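Local coordinates for aminotransferase class I and II (Anaerococcus prevotii, PDB 4EMY), which binds pyridoxal 5'-phosphate and, as a homodimeric member of the class I aminotransferases, probably catalyses transamination, at residues L332-V338 with I391-E396; I23-N28 with N41-G45; D372-I378 with R405-Y409. All coordinates share one frame; numbering follows the deposited sequence.

In the fold
The centres of the three contacts form a compact triangle, 14 to 18 Å apart, and contact 2 touches both of the others. It touches contact 1 where Val-394 CG1 packs on Ala-42 CB at 3.4 Å and Cys-392 SG lies 3.6 Å from Leu-44 O. It meets contact 3 through a salt bridge, Lys-26 NZ to Glu-374 OE1 at 3.2 Å. Contacts 1 and 3 do not touch, their nearest atoms being about 8 Å apart, although their segments alternate along the chain. Contacts 1 and 2 lie near the cofactor pocket without entering it: the side chains of Leu-44 and Cys-392 are about 8 and 9 Å from a bound pyridoxal phosphate. Contact 3 is remote from the annotated sites.

Contact 1: residues L332-V338 with I391-E396; sequences LKSRADV and ICGVGE
With CG anti to the carbonyl carbon (chi1 -79°) and the chain extended from CG to NE, Arg-335 runs from helix 315-345 into the bend of 391-396, where its NH1 faces backbone carbonyls. Arg-335 NH1 bonds to Ile-391 O at 3.2 Å almost straight, with an N-H...O angle of 166° and the oxygen in the guanidinium plane; a second bond, from Arg-335 NH1 to Cys-392 O at 2.8 Å, is weak because it is strongly bent. Val-394 O sits over one guanidinium face, badly placed for a bond, and Gly-395 CA lies over the centre of that same face. The other terminal nitrogen, NH2, donates to Leu-48 O, so the arginine ties a third piece of chain to the loop. This helix is the long one of the fold-type-I aminotransferases that leads from the large domain to the small domain, and the loop it meets here follows strand 386-389. Beside the arginine, Ile-391 lays CD1 along the helix, 3.8 Å from Ala-336 CA, while its CG2 is 4.2 Å from Leu-332 CD1. Toward the more open end, Ser-334 OG donates to Glu-396 OE1 at 2.7 Å, nearly in line with the carboxylate C-O bond. Glu-396 crosses Val-338 at about a right angle, Glu-396 CG lying 3.6 Å from Val-338 CG2.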
ATOM      1  N   LEU A 332       0.540 -24.360  17.008  1.00 50.02           N
ATOM      2  CA  LEU A 332      -0.374 -23.368  17.545  1.00 48.13           C
ATOM      3  C   LEU A 332      -1.482 -24.005  18.370  1.00 48.70           C
ATOM      4  O   LEU A 332      -1.700 -23.601  19.509  1.00 48.71           O
ATOM      5  CB  LEU A 332      -0.967 -22.489  16.432  1.00 46.35           C
ATOM      6  CG  LEU A 332      -1.849 -21.292  16.837  1.00 44.85           C
ATOM      7  CD1 LEU A 332      -1.177 -20.355  17.837  1.00 44.59           C
ATOM      8  CD2 LEU A 332      -2.285 -20.508  15.613  1.00 43.21           C
ATOM      9  N   LYS A 333      -2.172 -25.000  17.810  1.00 49.27           N
ATOM     10  CA  LYS A 333      -3.344 -25.577  18.484  1.00 49.80           C
ATOM     11  C   LYS A 333      -2.990 -26.205  19.839  1.00 51.19           C
ATOM     12  O   LYS A 333      -3.690 -25.989  20.830  1.00 51.15           O
ATOM     13  CB  LYS A 333      -4.095 -26.571  17.586  1.00 50.76           C
ATOM     14  CG  LYS A 333      -5.485 -26.944  18.107  1.00 51.52           C
ATOM     15  CD  LYS A 333      -6.166 -28.017  17.265  1.00 53.00           C
ATOM     16  CE  LYS A 333      -5.544 -29.403  17.443  1.00 55.60           C
ATOM     17  NZ  LYS A 333      -5.952 -30.080  18.712  1.00 57.36           N
ATOM     18  N   SER A 334      -1.896 -26.958  19.892  1.00 52.40           N
ATOM     19  CA  SER A 334      -1.517 -27.605  21.139  1.00 53.97           C
ATOM     20  C   SER A 334      -1.101 -26.580  22.201  1.00 53.02           C
ATOM     21  O   SER A 334      -1.054 -26.906  23.389  1.00 54.25           O
ATOM     22  CB  SER A 334      -0.430 -28.650  20.915  1.00 55.97           C
ATOM     23  OG  SER A 334       0.824 -28.030  20.758  1.00 55.54           O
ATOM     24  N   ARG A 335      -0.807 -25.352  21.772  1.00 50.90           N
ATOM     25  CA  ARG A 335      -0.580 -24.247  22.704  1.00 49.94           C
ATOM     26  C   ARG A 335      -1.905 -23.783  23.277  1.00 49.08           C
ATOM     27  O   ARG A 335      -1.992 -23.427  24.454  1.00 49.43           O
ATOM     28  CB  ARG A 335       0.097 -23.066  22.024  1.00 48.38           C
ATOM     29  CG  ARG A 335       1.587 -23.205  21.809  1.00 49.27           C
ATOM     30  CD  ARG A 335       2.126 -21.890  21.289  1.00 47.78           C
ATOM     31  NE  ARG A 335       3.481 -22.007  20.766  1.00 48.71           N
ATOM     32  CZ  ARG A 335       4.231 -20.974  20.387  1.00 48.04           C
ATOM     33  NH1 ARG A 335       3.755 -19.738  20.482  1.00 46.54           N
ATOM     34  NH2 ARG A 335       5.462 -21.174  19.925  1.00 49.11           N
ATOM     35  N   ALA A 336      -2.931 -23.776  22.429  1.00 48.05           N
ATOM     36  CA  ALA A 336      -4.275 -23.400  22.849  1.00 47.52           C
ATOM     37  C   ALA A 336      -4.862 -24.467  23.767  1.00 49.22           C
ATOM     38  O   ALA A 336      -5.615 -24.152  24.692  1.00 49.42           O
ATOM     39  CB  ALA A 336      -5.169 -23.172  21.642  1.00 46.40           C
ATOM     40  N   ASP A 337      -4.502 -25.725  23.509  1.00 50.54           N
ATOM     41  CA  ASP A 337      -4.923 -26.840  24.351  1.00 52.47           C
ATOM     42  C   ASP A 337      -4.377 -26.699  25.768  1.00 53.25           C
ATOM     43  O   ASP A 337      -5.102 -26.906  26.743  1.00 54.18           O
ATOM     44  CB  ASP A 337      -4.490 -28.174  23.745  1.00 54.15           C
ATOM     45  CG  ASP A 337      -5.308 -28.556  22.529  1.00 53.96           C
ATOM     46  OD1 ASP A 337      -6.492 -28.175  22.459  1.00 53.32           O
ATOM     47  OD2 ASP A 337      -4.768 -29.247  21.643  1.00 54.72           O
ATOM     48  N   VAL A 338      -3.103 -26.335  25.874  1.00 52.93           N
ATOM     49  CA  VAL A 338      -2.467 -26.147  27.167  1.00 53.70           C
ATOM     50  C   VAL A 338      -3.118 -24.964  27.872  1.00 52.51           C
ATOM     51  O   VAL A 338      -3.369 -25.023  29.075  1.00 53.59           O
ATOM     52  CB  VAL A 338      -0.935 -25.995  27.038  1.00 53.92           C
ATOM     53  CG1 VAL A 338      -0.299 -25.607  28.363  1.00 54.73           C
ATOM     54  CG2 VAL A 338      -0.331 -27.299  26.543  1.00 55.71           C
ATOM     55  N   ILE A 391      -1.268 -15.909  22.317  1.00 48.41           N
ATOM     56  CA  ILE A 391      -0.809 -17.266  22.521  1.00 49.38           C
ATOM     57  C   ILE A 391       0.167 -17.729  21.427  1.00 50.29           C
ATOM     58  O   ILE A 391       0.890 -18.705  21.600  1.00 51.36           O
ATOM     59  CB  ILE A 391      -2.013 -18.211  22.709  1.00 49.58           C
ATOM     60  CG1 ILE A 391      -1.618 -19.388  23.586  1.00 50.58           C
ATOM     61  CG2 ILE A 391      -2.622 -18.650  21.381  1.00 49.89           C
ATOM     62  CD1 ILE A 391      -2.805 -20.172  24.090  1.00 50.96           C
ATOM     63  N   CYS A 392       0.195 -16.996  20.318  1.00 50.09           N
ATOM     64  CA  CYS A 392       1.114 -17.245  19.210  1.00 51.02           C
ATOM     65  C   CYS A 392       2.559 -16.902  19.560  1.00 51.46           C
ATOM     66  O   CYS A 392       3.492 -17.406  18.936  1.00 52.60           O
ATOM     67  CB  CYS A 392       0.691 -16.404  18.011  1.00 50.77           C
ATOM     68  SG  CYS A 392       0.638 -14.640  18.382  1.00 49.82           S
ATOM     69  N   GLY A 393       2.742 -16.036  20.550  1.00 50.70           N
ATOM     70  CA  GLY A 393       4.077 -15.590  20.935  1.00 51.18           C
ATOM     71  C   GLY A 393       4.771 -16.433  21.996  1.00 51.87           C
ATOM     72  O   GLY A 393       5.998 -16.548  21.995  1.00 52.79           O
ATOM     73  N   VAL A 394       3.991 -17.017  22.905  1.00 51.54           N
ATOM     74  CA  VAL A 394       4.561 -17.707  24.061  1.00 52.22           C
ATOM     75  C   VAL A 394       4.567 -19.224  23.874  1.00 53.38           C
ATOM     76  O   VAL A 394       3.646 -19.792  23.285  1.00 53.32           O
ATOM     77  CB  VAL A 394       3.903 -17.268  25.397  1.00 51.43           C
ATOM     78  CG1 VAL A 394       3.332 -15.868  25.267  1.00 50.39           C
ATOM     79  CG2 VAL A 394       2.804 -18.216  25.831  1.00 51.40           C
ATOM     80  N   GLY A 395       5.628 -19.860  24.370  1.00 54.64           N
ATOM     81  CA  GLY A 395       5.832 -21.297  24.214  1.00 56.19           C
ATOM     82  C   GLY A 395       5.038 -22.137  25.196  1.00 56.37           C
ATOM     83  O   GLY A 395       4.795 -21.728  26.334  1.00 55.70           O
ATOM     84  N   GLU A 396       4.648 -23.322  24.734  1.00 57.51           N
ATOM     85  CA  GLU A 396       3.854 -24.293  25.492  1.00 58.09           C
ATOM     86  C   GLU A 396       4.162 -24.346  26.997  1.00 58.29           C
ATOM     87  O   GLU A 396       3.262 -24.175  27.818  1.00 57.52           O
ATOM     88  CB  GLU A 396       4.021 -25.679  24.852  1.00 60.15           C
ATOM     89  CG  GLU A 396       2.904 -26.669  25.128  1.00 60.79           C
ATOM     90  CD  GLU A 396       2.758 -27.701  24.024  1.00 62.49           C
ATOM     91  OE1 GLU A 396       2.124 -27.386  22.995  1.00 61.86           O
ATOM     92  OE2 GLU A 396       3.267 -28.830  24.186  1.00 64.66           O
TER

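Contact 2: residues I23-N28 with N41-G45; sequences INNKAN and NAALG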
ATOM      1  N   ILE A  23       3.507  -1.451  25.287  1.00 46.37           N
ATOM      2  CA  ILE A  23       3.537  -2.737  25.984  1.00 46.49           C
ATOM      3  C   ILE A  23       4.673  -3.581  25.419  1.00 45.98           C
ATOM      4  O   ILE A  23       5.436  -4.192  26.163  1.00 46.51           O
ATOM      5  CB  ILE A  23       2.196  -3.512  25.858  1.00 46.16           C
ATOM      6  CG1 ILE A  23       0.987  -2.668  26.318  1.00 46.56           C
ATOM      7  CG2 ILE A  23       2.256  -4.846  26.599  1.00 46.61           C
ATOM      8  CD1 ILE A  23       1.026  -2.141  27.740  1.00 47.79           C
ATOM      9  N   ASN A  24       4.792  -3.578  24.098  1.00 45.00           N
ATOM     10  CA  ASN A  24       5.807  -4.358  23.415  1.00 44.69           C
ATOM     11  C   ASN A  24       7.239  -3.880  23.668  1.00 45.24           C
ATOM     12  O   ASN A  24       8.154  -4.697  23.805  1.00 45.43           O
ATOM     13  CB  ASN A  24       5.523  -4.403  21.924  1.00 43.75           C
ATOM     14  CG  ASN A  24       6.296  -5.493  21.231  1.00 43.60           C
ATOM     15  OD1 ASN A  24       6.060  -6.679  21.462  1.00 43.88           O
ATOM     16  ND2 ASN A  24       7.231  -5.101  20.381  1.00 43.42           N
ATOM     17  N   ASN A  25       7.429  -2.560  23.717  1.00 45.42           N
ATOM     18  CA  ASN A  25       8.707  -1.989  24.130  1.00 46.11           C
ATOM     19  C   ASN A  25       9.059  -2.443  25.549  1.00 47.02           C
ATOM     20  O   ASN A  25      10.167  -2.930  25.792  1.00 47.59           O
ATOM     21  CB  ASN A  25       8.683  -0.458  24.049  1.00 46.57           C
ATOM     22  CG  ASN A  25       8.852   0.068  22.625  1.00 45.98           C
ATOM     23  OD1 ASN A  25       9.512  -0.553  21.781  1.00 45.68           O
ATOM     24  ND2 ASN A  25       8.269   1.236  22.362  1.00 45.79           N
ATOM     25  N   LYS A  26       8.101  -2.308  26.471  1.00 47.07           N
ATOM     26  CA  LYS A  26       8.289  -2.733  27.861  1.00 47.90           C
ATOM     27  C   LYS A  26       8.769  -4.183  27.980  1.00 47.90           C
ATOM     28  O   LYS A  26       9.666  -4.479  28.775  1.00 48.81           O
ATOM     29  CB  LYS A  26       7.011  -2.537  28.672  1.00 47.98           C
ATOM     30  CG  LYS A  26       6.730  -1.103  29.071  1.00 48.48           C
ATOM     31  CD  LYS A  26       5.537  -1.062  30.008  1.00 49.05           C
ATOM     32  CE  LYS A  26       4.824   0.279  29.969  1.00 49.19           C
ATOM     33  NZ  LYS A  26       3.604   0.260  30.823  1.00 49.68           N
ATOM     34  N   ALA A  27       8.171  -5.069  27.185  1.00 46.85           N
ATOM     35  CA  ALA A  27       8.538  -6.480  27.175  1.00 46.87           C
ATOM     36  C   ALA A  27       9.986  -6.685  26.745  1.00 47.17           C
ATOM     37  O   ALA A  27      10.724  -7.451  27.371  1.00 48.00           O
ATOM     38  CB  ALA A  27       7.603  -7.267  26.276  1.00 45.89           C
ATOM     39  N   ASN A  28      10.388  -5.991  25.684  1.00 46.54           N
ATOM     40  CA  ASN A  28      11.754  -6.090  25.179  1.00 46.83           C
ATOM     41  C   ASN A  28      12.781  -5.548  26.168  1.00 48.10           C
ATOM     42  O   ASN A  28      13.866  -6.122  26.323  1.00 48.86           O
ATOM     43  CB  ASN A  28      11.891  -5.377  23.829  1.00 45.98           C
ATOM     44  CG  ASN A  28      11.090  -6.043  22.728  1.00 44.86           C
ATOM     45  OD1 ASN A  28      10.542  -7.137  22.897  1.00 44.78           O
ATOM     46  ND2 ASN A  28      11.015  -5.379  21.586  1.00 44.11           N
ATOM     47  N   ASN A  41       6.221 -12.814  27.113  1.00 47.00           N
ATOM     48  CA  ASN A  41       5.834 -11.808  26.123  1.00 46.00           C
ATOM     49  C   ASN A  41       4.644 -12.256  25.272  1.00 45.26           C
ATOM     50  O   ASN A  41       4.819 -12.884  24.222  1.00 44.90           O
ATOM     51  CB  ASN A  41       7.035 -11.467  25.235  1.00 45.71           C
ATOM     52  CG  ASN A  41       6.778 -10.295  24.298  1.00 44.89           C
ATOM     53  OD1 ASN A  41       5.729  -9.640  24.336  1.00 44.44           O
ATOM     54  ND2 ASN A  41       7.757 -10.022  23.447  1.00 44.74           N
ATOM     55  N   ALA A  42       3.442 -11.914  25.728  1.00 45.05           N
ATOM     56  CA  ALA A  42       2.214 -12.370  25.096  1.00 44.53           C
ATOM     57  C   ALA A  42       1.406 -11.196  24.539  1.00 43.97           C
ATOM     58  O   ALA A  42       0.185 -11.125  24.707  1.00 43.90           O
ATOM     59  CB  ALA A  42       1.395 -13.164  26.096  1.00 45.09           C
ATOM     60  N   ALA A  43       2.099 -10.293  23.850  1.00 43.75           N
ATOM     61  CA  ALA A  43       1.531  -9.008  23.443  1.00 43.56           C
ATOM     62  C   ALA A  43       1.035  -8.958  21.994  1.00 43.04           C
ATOM     63  O   ALA A  43      -0.147  -8.691  21.753  1.00 42.83           O
ATOM     64  CB  ALA A  43       2.529  -7.890  23.703  1.00 43.53           C
ATOM     65  N   LEU A  44       1.931  -9.218  21.041  1.00 43.08           N
ATOM     66  CA  LEU A  44       1.630  -9.005  19.619  1.00 42.63           C
ATOM     67  C   LEU A  44       1.416 -10.281  18.804  1.00 42.87           C
ATOM     68  O   LEU A  44       1.954 -11.342  19.120  1.00 43.31           O
ATOM     69  CB  LEU A  44       2.708  -8.137  18.959  1.00 42.20           C
ATOM     70  CG  LEU A  44       2.993  -6.741  19.523  1.00 42.22           C
ATOM     71  CD1 LEU A  44       4.039  -6.049  18.664  1.00 41.85           C
ATOM     72  CD2 LEU A  44       1.735  -5.895  19.619  1.00 41.91           C
ATOM     73  N   GLY A  45       0.630 -10.143  17.738  1.00 42.86           N
ATOM     74  CA  GLY A  45       0.254 -11.257  16.877  1.00 43.13           C
ATOM     75  C   GLY A  45       1.288 -11.645  15.836  1.00 43.29           C
ATOM     76  O   GLY A  45       1.102 -11.419  14.640  1.00 43.15           O
TER
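Leu-44 lays its CD1 methyl against the amide of Asn-24, 3.5 Å from Asn-24 CG, and the two side chains cross at about a right angle. The segments come from helix 19-34, near the N-terminus, and from the loop after strand 40-41; in this fold-type-I aminotransferase the N-terminal part of the chain packs against the C-terminal small domain. The more closely packed part of the interface sets methyl groups against amides. Asn-24 has CG anti to its own N (chi1 -164°), which turns the amide to Leu-44. Ile-23 CG2 reaches Ala-43 CB at 4.2 Å, and both residues also pack on Ile-381. One turn along, Ala-27 sets its methyl on the Asn-41 amide, Ala-27 CB to Asn-41 OD1 3.6 Å, while also touching Phe-379 of strand 378-379.

The far side, at solvent-exposed Asn-28, is looser. No hydrogen bond joins the two segments, even though three asparagines gather here: Asn-24 OD1 and Asn-41 OD1, both acceptors, stay 4.1 Å apart. Asn-28 approaches Asn-41 obliquely with its amide plane turned 81° from the other, and its OD1 stops 4.0 Å from Asn-41 ND2.

Contact 3: residues D372-I378 with R405-Y409; sequences DLEKENI and RLAFY
Glu-376 and two residues of helix 399-411 meet at a single carboxylate oxygen: Glu-376 OE2 accepts from Tyr-409 OH at 2.6 Å and from Arg-405 NH2 at 2.8 Å. The arginine, bent at chi2 and chi3, comes in on the syn side of OE2 with the oxygen nearly in its guanidinium plane, completing a salt bridge; the N-H...O angle of 131° makes the bond far from straight. The phenol arrives from above the carboxylate plane, 39° out of it. Both donors are likely to stabilise the charged form of the glutamate. Tyr-409 is also held by its faces. Asp-372 CB makes a CH-pi contact over one, 3.7 Å from the centroid of the Tyr-409 ring, and Phe-408 CD2 lies over the opposite one. A phenylalanine in place of Tyr-409 would probably leave Glu-376 OE2 with Arg-405 NH2 as its one donor from this helix and the carboxylate less firmly oriented. Apolar packing accompanies these bonds: Leu-373 CD1 touches Leu-406 CD1 at 3.5 Å, and Ile-378 CD1 lies 3.8 Å from Arg-405 CB. Helix 366-375 ends in a Schellman motif with Asn-377, of positive phi, as its C' residue. Leu-373 O takes both Ile-378 N and Glu-376 N, from opposite faces of its plane, and Asn-377 N is satisfied by Glu-374 O. Past this turn the chain enters strand 378-379, which runs parallel to strand 40-41; the backbone of Asn-377 hydrogen-bonds to that of Ile-40, and its side chain packs on Ala-30 and Tyr-34 of helix 19-34.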
ATOM      1  N   ASP A 372      -0.459  -5.067  37.575  1.00 61.40           N
ATOM      2  CA  ASP A 372       0.111  -6.103  38.426  1.00 62.02           C
ATOM      3  C   ASP A 372       0.919  -7.100  37.611  1.00 60.50           C
ATOM      4  O   ASP A 372       2.036  -7.459  37.992  1.00 61.43           O
ATOM      5  CB  ASP A 372      -0.996  -6.839  39.181  1.00 62.35           C
ATOM      6  CG  ASP A 372      -1.593  -6.014  40.304  1.00 64.60           C
ATOM      7  OD1 ASP A 372      -2.786  -6.225  40.615  1.00 64.81           O
ATOM      8  OD2 ASP A 372      -0.878  -5.163  40.882  1.00 66.35           O
ATOM      9  N   LEU A 373       0.355  -7.533  36.487  1.00 58.36           N
ATOM     10  CA  LEU A 373       0.984  -8.540  35.639  1.00 57.01           C
ATOM     11  C   LEU A 373       2.344  -8.106  35.109  1.00 57.26           C
ATOM     12  O   LEU A 373       3.284  -8.905  35.066  1.00 57.54           O
ATOM     13  CB  LEU A 373       0.065  -8.917  34.475  1.00 54.91           C
ATOM     14  CG  LEU A 373      -1.067  -9.897  34.774  1.00 54.48           C
ATOM     15  CD1 LEU A 373      -1.971  -9.998  33.562  1.00 52.62           C
ATOM     16  CD2 LEU A 373      -0.516 -11.263  35.152  1.00 54.84           C
ATOM     17  N   GLU A 374       2.445  -6.840  34.716  1.00 57.44           N
ATOM     18  CA  GLU A 374       3.691  -6.301  34.188  1.00 57.86           C
ATOM     19  C   GLU A 374       4.796  -6.313  35.232  1.00 59.98           C
ATOM     20  O   GLU A 374       5.963  -6.523  34.899  1.00 60.32           O
ATOM     21  CB  GLU A 374       3.478  -4.902  33.608  1.00 57.98           C
ATOM     22  CG  GLU A 374       2.819  -4.932  32.237  1.00 55.97           C
ATOM     23  CD  GLU A 374       2.505  -3.556  31.677  1.00 56.31           C
ATOM     24  OE1 GLU A 374       3.112  -2.562  32.146  1.00 58.19           O
ATOM     25  OE2 GLU A 374       1.651  -3.474  30.758  1.00 54.84           O
ATOM     26  N   LYS A 375       4.415  -6.112  36.494  1.00 56.55           N
ATOM     27  CA  LYS A 375       5.336  -6.238  37.626  1.00 57.81           C
ATOM     28  C   LYS A 375       5.965  -7.628  37.691  1.00 57.47           C
ATOM     29  O   LYS A 375       7.052  -7.793  38.242  1.00 58.43           O
ATOM     30  CB  LYS A 375       4.625  -5.935  38.948  1.00 58.80           C
ATOM     31  CG  LYS A 375       4.423  -4.456  39.229  1.00 60.04           C
ATOM     32  CD  LYS A 375       3.640  -4.235  40.517  1.00 61.18           C
ATOM     33  CE  LYS A 375       3.871  -2.838  41.079  1.00 63.08           C
ATOM     34  NZ  LYS A 375       3.711  -1.768  40.051  1.00 63.01           N
ATOM     35  N   GLU A 376       5.276  -8.618  37.126  1.00 56.25           N
ATOM     36  CA  GLU A 376       5.778  -9.989  37.076  1.00 56.10           C
ATOM     37  C   GLU A 376       6.265 -10.352  35.680  1.00 55.31           C
ATOM     38  O   GLU A 376       6.258 -11.524  35.297  1.00 54.91           O
ATOM     39  CB  GLU A 376       4.691 -10.970  37.503  1.00 55.73           C
ATOM     40  CG  GLU A 376       4.398 -10.986  38.992  1.00 56.75           C
ATOM     41  CD  GLU A 376       3.190 -11.837  39.329  1.00 56.44           C
ATOM     42  OE1 GLU A 376       2.829 -12.714  38.516  1.00 55.62           O
ATOM     43  OE2 GLU A 376       2.597 -11.624  40.405  1.00 57.16           O
ATOM     44  N   ASN A 377       6.683  -9.340  34.925  1.00 55.24           N
ATOM     45  CA  ASN A 377       7.172  -9.530  33.562  1.00 54.78           C
ATOM     46  C   ASN A 377       6.188 -10.317  32.681  1.00 53.58           C
ATOM     47  O   ASN A 377       6.597 -11.147  31.863  1.00 53.47           O
ATOM     48  CB  ASN A 377       8.556 -10.194  33.576  1.00 55.78           C
ATOM     49  CG  ASN A 377       9.598  -9.376  34.329  1.00 57.13           C
ATOM     50  OD1 ASN A 377       9.683  -8.156  34.172  1.00 57.51           O
ATOM     51  ND2 ASN A 377      10.407 -10.051  35.138  1.00 58.06           N
ATOM     52  N   ILE A 378       4.892 -10.051  32.872  1.00 52.85           N
ATOM     53  CA  ILE A 378       3.829 -10.671  32.085  1.00 51.82           C
ATOM     54  C   ILE A 378       3.068  -9.600  31.305  1.00 51.33           C
ATOM     55  O   ILE A 378       2.326  -8.790  31.875  1.00 51.47           O
ATOM     56  CB  ILE A 378       2.875 -11.539  32.942  1.00 51.65           C
ATOM     57  CG1 ILE A 378       3.632 -12.736  33.523  1.00 52.38           C
ATOM     58  CG2 ILE A 378       1.723 -12.060  32.098  1.00 50.74           C
ATOM     59  CD1 ILE A 378       2.893 -13.477  34.616  1.00 52.66           C
ATOM     60  N   ARG A 405      -1.037 -17.254  36.974  1.00 53.43           N
ATOM     61  CA  ARG A 405      -0.864 -15.844  37.334  1.00 53.18           C
ATOM     62  C   ARG A 405      -1.936 -14.932  36.735  1.00 52.26           C
ATOM     63  O   ARG A 405      -2.265 -13.892  37.309  1.00 52.40           O
ATOM     64  CB  ARG A 405       0.530 -15.354  36.936  1.00 53.15           C
ATOM     65  CG  ARG A 405       1.679 -16.019  37.680  1.00 54.26           C
ATOM     66  CD  ARG A 405       1.960 -15.333  39.006  1.00 55.18           C
ATOM     67  NE  ARG A 405       1.084 -15.799  40.074  1.00 55.91           N
ATOM     68  CZ  ARG A 405       0.686 -15.052  41.100  1.00 56.55           C
ATOM     69  NH1 ARG A 405      -0.114 -15.572  42.025  1.00 57.33           N
ATOM     70  NH2 ARG A 405       1.072 -13.786  41.198  1.00 56.58           N
ATOM     71  N   LEU A 406      -2.470 -15.330  35.584  1.00 51.49           N
ATOM     72  CA  LEU A 406      -3.585 -14.622  34.961  1.00 50.78           C
ATOM     73  C   LEU A 406      -4.842 -14.806  35.795  1.00 51.28           C
ATOM     74  O   LEU A 406      -5.571 -13.847  36.047  1.00 51.35           O
ATOM     75  CB  LEU A 406      -3.821 -15.142  33.544  1.00 50.06           C
ATOM     76  CG  LEU A 406      -4.203 -14.171  32.429  1.00 49.23           C
ATOM     77  CD1 LEU A 406      -3.236 -13.006  32.340  1.00 49.12           C
ATOM     78  CD2 LEU A 406      -4.219 -14.919  31.113  1.00 48.81           C
ATOM     79  N   ALA A 407      -5.074 -16.043  36.234  1.00 51.85           N
ATOM     80  CA  ALA A 407      -6.261 -16.387  37.017  1.00 52.54           C
ATOM     81  C   ALA A 407      -6.276 -15.664  38.354  1.00 53.39           C
ATOM     82  O   ALA A 407      -7.303 -15.107  38.753  1.00 53.73           O
ATOM     83  CB  ALA A 407      -6.351 -17.892  37.225  1.00 53.24           C
ATOM     84  N   PHE A 408      -5.126 -15.662  39.027  1.00 53.88           N
ATOM     85  CA  PHE A 408      -5.011 -15.098  40.367  1.00 54.93           C
ATOM     86  C   PHE A 408      -5.459 -13.633  40.459  1.00 54.93           C
ATOM     87  O   PHE A 408      -6.244 -13.281  41.340  1.00 55.87           O
ATOM     88  CB  PHE A 408      -3.591 -15.263  40.923  1.00 55.41           C
ATOM     89  CG  PHE A 408      -3.369 -14.522  42.205  1.00 56.53           C
ATOM     90  CD1 PHE A 408      -3.818 -15.049  43.412  1.00 57.83           C
ATOM     91  CD2 PHE A 408      -2.750 -13.276  42.203  1.00 56.47           C
ATOM     92  CE1 PHE A 408      -3.638 -14.355  44.597  1.00 59.08           C
ATOM     93  CE2 PHE A 408      -2.568 -12.576  43.387  1.00 57.78           C
ATOM     94  CZ  PHE A 408      -3.017 -13.116  44.583  1.00 59.04           C
ATOM     95  N   TYR A 409      -4.956 -12.792  39.556  1.00 54.10           N
ATOM     96  CA  TYR A 409      -5.329 -11.373  39.533  1.00 54.29           C
ATOM     97  C   TYR A 409      -6.742 -11.116  38.978  1.00 54.10           C
ATOM     98  O   TYR A 409      -7.372 -10.109  39.312  1.00 54.78           O
ATOM     99  CB  TYR A 409      -4.292 -10.547  38.766  1.00 53.57           C
ATOM    100  CG  TYR A 409      -2.954 -10.450  39.462  1.00 54.17           C
ATOM    101  CD1 TYR A 409      -2.833  -9.807  40.691  1.00 55.48           C
ATOM    102  CD2 TYR A 409      -1.805 -10.990  38.885  1.00 53.62           C
ATOM    103  CE1 TYR A 409      -1.611  -9.719  41.333  1.00 56.21           C
ATOM    104  CE2 TYR A 409      -0.577 -10.901  39.515  1.00 54.34           C
ATOM    105  CZ  TYR A 409      -0.490 -10.265  40.739  1.00 55.62           C
ATOM    106  OH  TYR A 409       0.723 -10.174  41.374  1.00 56.51           O
TER